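Tubulin binding cofactor C (Leishmania major, PDB 5AJ8) probably acts, as a whole protein of which this is the C-terminal domain, as a chaperone in tubulin folding and heterodimer assembly. Local coordinates at residues N72-V77 with C154-E159; K111-H116 with S121-I126. The protein carries 1 engineered substitution. One frame throughout, in Å; residues are numbered along the deposited sequence. Where two conformers were deposited one is given.

Contact 1 (N72-V77 with C154-E159). Engineered in segment 72-77: Met75 (natural residue Leu).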
loop_
_atom_site.group_PDB
_atom_site.type_symbol
_atom_site.label_atom_id
_atom_site.label_comp_id
_atom_site.label_asym_id
_atom_site.label_seq_id
_atom_site.Cartn_x
_atom_site.Cartn_y
_atom_site.Cartn_z
ATOM N N ASN A 72 -13.502 1.313 3.447
ATOM C CA ASN A 72 -13.573 0.302 2.374
ATOM C C ASN A 72 -12.339 0.301 1.467
ATOM O O ASN A 72 -12.445 0.380 0.245
ATOM C CB ASN A 72 -14.854 0.457 1.528
ATOM C CG ASN A 72 -16.110 0.107 2.300
ATOM O OD1 ASN A 72 -16.535 -1.040 2.349
ATOM N ND2 ASN A 72 -16.721 1.096 2.872
ATOM N N LEU A 73 -11.165 0.245 2.087
ATOM C CA LEU A 73 -9.883 0.084 1.379
ATOM C C LEU A 73 -9.421 -1.355 1.542
ATOM O O LEU A 73 -9.449 -1.893 2.650
ATOM C CB LEU A 73 -8.813 1.009 1.947
ATOM C CG LEU A 73 -8.898 2.533 1.795
ATOM C CD1 LEU A 73 -7.566 3.229 1.692
ATOM C CD2 LEU A 73 -9.783 2.936 0.641
ATOM N N ASP A 74 -9.066 -2.004 0.429
ATOM C CA ASP A 74 -8.368 -3.288 0.503
ATOM C C ASP A 74 -6.891 -2.955 0.358
ATOM O O ASP A 74 -6.471 -2.428 -0.684
ATOM C CB ASP A 74 -8.831 -4.280 -0.560
ATOM C CG ASP A 74 -10.237 -4.840 -0.297
ATOM O OD1 ASP A 74 -10.775 -4.675 0.820
ATOM O OD2 ASP A 74 -10.824 -5.416 -1.255
HETATM N N MSE A 75 -6.119 -3.202 1.415
HETATM C CA MSE A 75 -4.702 -2.780 1.494
HETATM C C MSE A 75 -3.796 -3.984 1.352
HETATM O O MSE A 75 -3.767 -4.844 2.243
HETATM C CB MSE A 75 -4.434 -2.124 2.866
HETATM C CG MSE A 75 -5.200 -0.859 3.230
HETATM SE SE MSE A 75 -4.981 0.556 1.899
HETATM C CE MSE A 75 -3.012 0.614 2.052
ATOM N N TYR A 76 -3.027 -4.058 0.259
ATOM C CA TYR A 76 -2.056 -5.127 0.026
ATOM C C TYR A 76 -0.653 -4.600 0.309
ATOM O O TYR A 76 -0.075 -3.838 -0.478
ATOM C CB TYR A 76 -2.179 -5.666 -1.406
ATOM C CG TYR A 76 -3.543 -6.290 -1.692
ATOM C CD1 TYR A 76 -4.617 -5.517 -2.129
ATOM C CD2 TYR A 76 -3.754 -7.631 -1.492
ATOM C CE1 TYR A 76 -5.869 -6.093 -2.389
ATOM C CE2 TYR A 76 -4.978 -8.216 -1.739
ATOM C CZ TYR A 76 -6.034 -7.446 -2.184
ATOM O OH TYR A 76 -7.251 -8.065 -2.403
ATOM N N VAL A 77 -0.110 -5.012 1.443
ATOM C CA VAL A 77 0.900 -4.266 2.131
ATOM C C VAL A 77 2.155 -5.103 2.462
ATOM O O VAL A 77 2.055 -6.233 2.956
ATOM C CB VAL A 77 0.285 -3.709 3.451
ATOM C CG1 VAL A 77 1.342 -3.092 4.348
ATOM C CG2 VAL A 77 -0.799 -2.700 3.135
ATOM N N CYS A 154 -9.648 -6.125 9.257
ATOM C CA CYS A 154 -9.468 -7.557 9.299
ATOM C C CYS A 154 -8.450 -7.951 8.241
ATOM O O CYS A 154 -7.979 -7.099 7.476
ATOM C CB CYS A 154 -10.805 -8.284 9.094
ATOM S SG CYS A 154 -11.526 -8.094 7.456
ATOM N N VAL A 155 -8.146 -9.248 8.184
ATOM C CA VAL A 155 -7.215 -9.825 7.226
ATOM C C VAL A 155 -8.014 -10.538 6.136
ATOM O O VAL A 155 -8.914 -11.306 6.418
ATOM C CB VAL A 155 -6.242 -10.787 7.941
ATOM C CG1 VAL A 155 -5.264 -11.428 6.957
ATOM C CG2 VAL A 155 -5.489 -10.024 9.026
ATOM N N LEU A 156 -7.710 -10.228 4.885
ATOM C CA LEU A 156 -8.347 -10.842 3.739
ATOM C C LEU A 156 -8.129 -12.326 3.741
ATOM O O LEU A 156 -7.033 -12.797 4.064
ATOM C CB LEU A 156 -7.735 -10.304 2.441
ATOM C CG LEU A 156 -8.112 -8.873 2.060
ATOM C CD1 LEU A 156 -7.130 -8.289 1.075
ATOM C CD2 LEU A 156 -9.516 -8.835 1.476
ATOM N N ALA A 157 -9.194 -13.052 3.405
ATOM C CA ALA A 157 -9.130 -14.480 3.223
ATOM C C ALA A 157 -8.486 -14.725 1.881
ATOM O O ALA A 157 -8.553 -13.877 0.997
ATOM C CB ALA A 157 -10.533 -15.093 3.282
ATOM N N ARG A 158 -7.856 -15.891 1.737
ATOM C CA ARG A 158 -7.205 -16.297 0.487
ATOM C C ARG A 158 -8.052 -16.010 -0.743
ATOM O O ARG A 158 -7.578 -15.388 -1.689
ATOM C CB ARG A 158 -6.866 -17.794 0.525
ATOM C CG ARG A 158 -5.869 -18.192 1.596
ATOM C CD ARG A 158 -5.740 -19.708 1.715
ATOM N NE ARG A 158 -5.150 -20.067 2.996
ATOM C CZ ARG A 158 -5.850 -20.449 4.054
ATOM N NH1 ARG A 158 -7.168 -20.568 3.985
ATOM N NH2 ARG A 158 -5.225 -20.729 5.179
ATOM N N GLU A 159 -9.308 -16.439 -0.719
ATOM C CA GLU A 159 -10.207 -16.284 -1.873
ATOM C C GLU A 159 -10.685 -14.863 -2.141
ATOM O O GLU A 159 -11.260 -14.578 -3.187
ATOM C CB GLU A 159 -11.438 -17.198 -1.749
ATOM C CG GLU A 159 -12.400 -16.863 -0.599
ATOM C CD GLU A 159 -12.192 -17.709 0.654
ATOM O OE1 GLU A 159 -11.140 -18.382 0.783
ATOM O OE2 GLU A 159 -13.099 -17.698 1.517
#
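Asp74 and Leu156 mark the nearest approach of the two backbones, 8.2 Å from CA to CA, and no hydrogen bond joins them, because strand 91-95 runs between strands 73-79 and 153-155 in the parallel sheet. The stacked parallel sheets form a beta-helix, the fold of the C-terminal domain of tubulin binding cofactor C. Residues Leu73, Met75 (engineered, present as selenomethionine) and Val77 turn inward onto strand 64-68 of the other sheet, whereas Asp74 and Tyr76 stand on the side that the chain leaving strand 153-155 covers. Leu156, one residue past that strand, reaches over strand 91-95 to meet them and is itself buried. With CG beside the backbone N (chi1 -73°), its CD1 branch is laid against the hydroxyl end of Tyr76, and the two side chains cross at about a right angle. The methyl approaches the ring obliquely: Leu156 CD1 is 3.5 Å from Tyr76 CZ, and CE2 and OH are equally near. The other branch makes a looser contact, Leu156 CD2 lying 4.4 Å from Asp74 OD1. That carboxylate oxygen is in a salt bridge with Arg92 NE, and the Arg92 side chain also touches Leu156. Tyr76 is buried and stacks on Tyr59; its OH, beside Leu156 CD1, is hydrogen-bonded to the backbone N of Arg162.

Contact 2 (K111-H116 with S121-I126)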
loop_
_atom_site.group_PDB
_atom_site.type_symbol
_atom_site.label_atom_id
_atom_site.label_comp_id
_atom_site.label_asym_id
_atom_site.label_seq_id
_atom_site.Cartn_x
_atom_site.Cartn_y
_atom_site.Cartn_z
ATOM N N LYS A 111 15.302 -1.473 -14.308
ATOM C CA LYS A 111 15.626 -2.665 -13.520
ATOM C C LYS A 111 14.374 -3.475 -13.225
ATOM O O LYS A 111 13.300 -2.927 -13.011
ATOM C CB LYS A 111 16.323 -2.306 -12.204
ATOM C CG LYS A 111 17.668 -1.606 -12.351
ATOM C CD LYS A 111 18.645 -2.432 -13.169
ATOM C CE LYS A 111 20.029 -1.795 -13.222
ATOM N NZ LYS A 111 20.776 -2.179 -14.456
ATOM N N THR A 112 14.536 -4.789 -13.220
ATOM C CA THR A 112 13.449 -5.713 -12.959
ATOM C C THR A 112 13.962 -6.701 -11.920
ATOM O O THR A 112 15.167 -6.942 -11.863
ATOM C CB THR A 112 13.023 -6.470 -14.240
ATOM O OG1 THR A 112 14.101 -7.285 -14.705
ATOM C CG2 THR A 112 12.612 -5.501 -15.350
ATOM N N TYR A 113 13.066 -7.247 -11.099
ATOM C CA TYR A 113 13.429 -8.259 -10.113
ATOM C C TYR A 113 12.402 -9.393 -10.173
ATOM O O TYR A 113 11.244 -9.185 -10.556
ATOM C CB TYR A 113 13.547 -7.646 -8.708
ATOM C CG TYR A 113 14.519 -6.478 -8.623
ATOM C CD1 TYR A 113 15.883 -6.677 -8.503
ATOM C CD2 TYR A 113 14.062 -5.189 -8.689
ATOM C CE1 TYR A 113 16.768 -5.605 -8.459
ATOM C CE2 TYR A 113 14.913 -4.120 -8.653
ATOM C CZ TYR A 113 16.261 -4.321 -8.530
ATOM O OH TYR A 113 17.091 -3.225 -8.502
ATOM N N ALA A 114 12.835 -10.596 -9.816
ATOM C CA ALA A 114 12.046 -11.797 -10.040
ATOM C C ALA A 114 11.088 -12.113 -8.901
ATOM O O ALA A 114 10.183 -12.915 -9.071
ATOM C CB ALA A 114 12.981 -12.978 -10.266
ATOM N N THR A 115 11.288 -11.499 -7.739
ATOM C CA THR A 115 10.409 -11.729 -6.575
ATOM C C THR A 115 10.066 -10.416 -5.856
ATOM O O THR A 115 10.723 -9.373 -6.051
ATOM C CB THR A 115 11.048 -12.677 -5.542
ATOM O OG1 THR A 115 12.148 -12.011 -4.903
ATOM C CG2 THR A 115 11.545 -13.955 -6.212
ATOM N N HIS A 116 9.034 -10.474 -5.028
ATOM C CA HIS A 116 8.615 -9.298 -4.311
ATOM C C HIS A 116 9.633 -8.947 -3.236
ATOM O O HIS A 116 9.914 -7.778 -3.016
ATOM C CB HIS A 116 7.208 -9.483 -3.729
ATOM C CG HIS A 116 6.129 -9.508 -4.762
ATOM N ND1 HIS A 116 5.742 -10.662 -5.412
ATOM C CD2 HIS A 116 5.345 -8.519 -5.258
ATOM C CE1 HIS A 116 4.765 -10.381 -6.258
ATOM N NE2 HIS A 116 4.506 -9.089 -6.181
ATOM N N SER A 121 13.453 -5.278 -1.007
ATOM C CA SER A 121 14.814 -5.085 -0.481
ATOM C C SER A 121 15.577 -4.027 -1.312
ATOM O O SER A 121 16.123 -3.086 -0.748
ATOM C CB SER A 121 15.581 -6.412 -0.488
ATOM O OG SER A 121 16.954 -6.204 -0.255
ATOM N N ARG A 122 15.591 -4.187 -2.642
ATOM C CA ARG A 122 16.451 -3.368 -3.506
ATOM C C ARG A 122 15.865 -1.979 -3.793
ATOM O O ARG A 122 16.592 -1.006 -3.744
ATOM C CB ARG A 122 16.756 -4.091 -4.812
ATOM C CG ARG A 122 17.330 -5.498 -4.669
ATOM C CD ARG A 122 18.730 -5.460 -4.118
ATOM N NE ARG A 122 19.639 -4.833 -5.067
ATOM C CZ ARG A 122 20.428 -5.485 -5.923
ATOM N NH1 ARG A 122 20.442 -6.809 -5.964
ATOM N NH2 ARG A 122 21.207 -4.802 -6.751
ATOM N N VAL A 123 14.554 -1.876 -4.044
ATOM C CA VAL A 123 13.907 -0.584 -4.316
ATOM C C VAL A 123 13.346 0.029 -3.029
ATOM O O VAL A 123 13.508 1.227 -2.800
ATOM C CB VAL A 123 12.809 -0.722 -5.402
ATOM C CG1 VAL A 123 12.199 0.630 -5.764
ATOM C CG2 VAL A 123 13.394 -1.375 -6.646
ATOM N N GLY A 124 12.713 -0.794 -2.179
ATOM C CA GLY A 124 12.145 -0.326 -0.917
ATOM C C GLY A 124 13.125 -0.100 0.218
ATOM O O GLY A 124 12.800 0.560 1.216
ATOM N N GLU A 125 14.305 -0.678 0.100
ATOM C CA GLU A 125 15.330 -0.586 1.137
ATOM C C GLU A 125 14.881 -1.160 2.483
ATOM O O GLU A 125 15.219 -0.629 3.528
ATOM C CB GLU A 125 15.831 0.860 1.294
ATOM C CG GLU A 125 16.505 1.404 0.026
ATOM C CD GLU A 125 16.805 2.899 0.074
ATOM O OE1 GLU A 125 16.633 3.552 1.130
ATOM O OE2 GLU A 125 17.235 3.436 -0.955
ATOM N N ILE A 126 14.110 -2.240 2.454
ATOM C CA ILE A 126 13.798 -2.965 3.676
ATOM C C ILE A 126 14.772 -4.126 3.655
ATOM O O ILE A 126 14.697 -4.976 2.782
ATOM C CB ILE A 126 12.341 -3.467 3.724
ATOM C CG1 ILE A 126 11.391 -2.271 3.610
ATOM C CG2 ILE A 126 12.089 -4.302 4.983
ATOM C CD1 ILE A 126 9.932 -2.614 3.738
#
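Helix 116-122 has a residue from just before its start folded back onto its C-terminal part: Tyr113, two residues ahead of the N-cap Thr115, lays its ring against Arg122 and Val123. No hydrogen bond crosses; the contact is mainly aliphatic carbon against the ring. Arg122 CB makes an off-centre CH-pi contact, 4.2 Å from the ring centroid and 29° off the ring normal, while its CG is 3.8 Å from Tyr113 CE1. The Arg122 chain then bends at both chi2 and chi3, curling its guanidinium back so that one face lies over CE1, with the two planes 52° apart rather than stacked. At the CE2 side, Val123 CG2 packs 3.7 Å from Tyr113 CE2. Arg122 is exposed, so this is a surface patch in which the ring shields the aliphatic part of the arginine. Around it, Tyr113 also meets Trp119 of the same helix edge-to-face and touches Glu118, which is hydrogen-bonded to Thr115 OG1. Farther along, Val123 touches His25 in a loop, Ile126 leans back on Val120, and Ser121 and Ile126 carry the packing on to helix 129-132.

Contact 2 is nested inside the long excursion that contact 1 closes: the chain leaves strand 73-79, forms strands 84-86 and 91-95, passes the loop and helices around 111-132 and strand 140-141, and returns through strand 153-155 to Leu156. The two do not touch. Their centres are 22 Å apart and their nearest atoms about 8 Å. Both rest on a tyrosine meeting aliphatic carbon without a hydrogen bond across, but contact 1 is buried against the beta-helix, while contact 2 lies at the surface. Neither includes a bound ligand; contact 1 joins an inner strand to the chain just past the outermost strand of its sheet, while contact 2 is local, folding a loop residue onto the helix that follows.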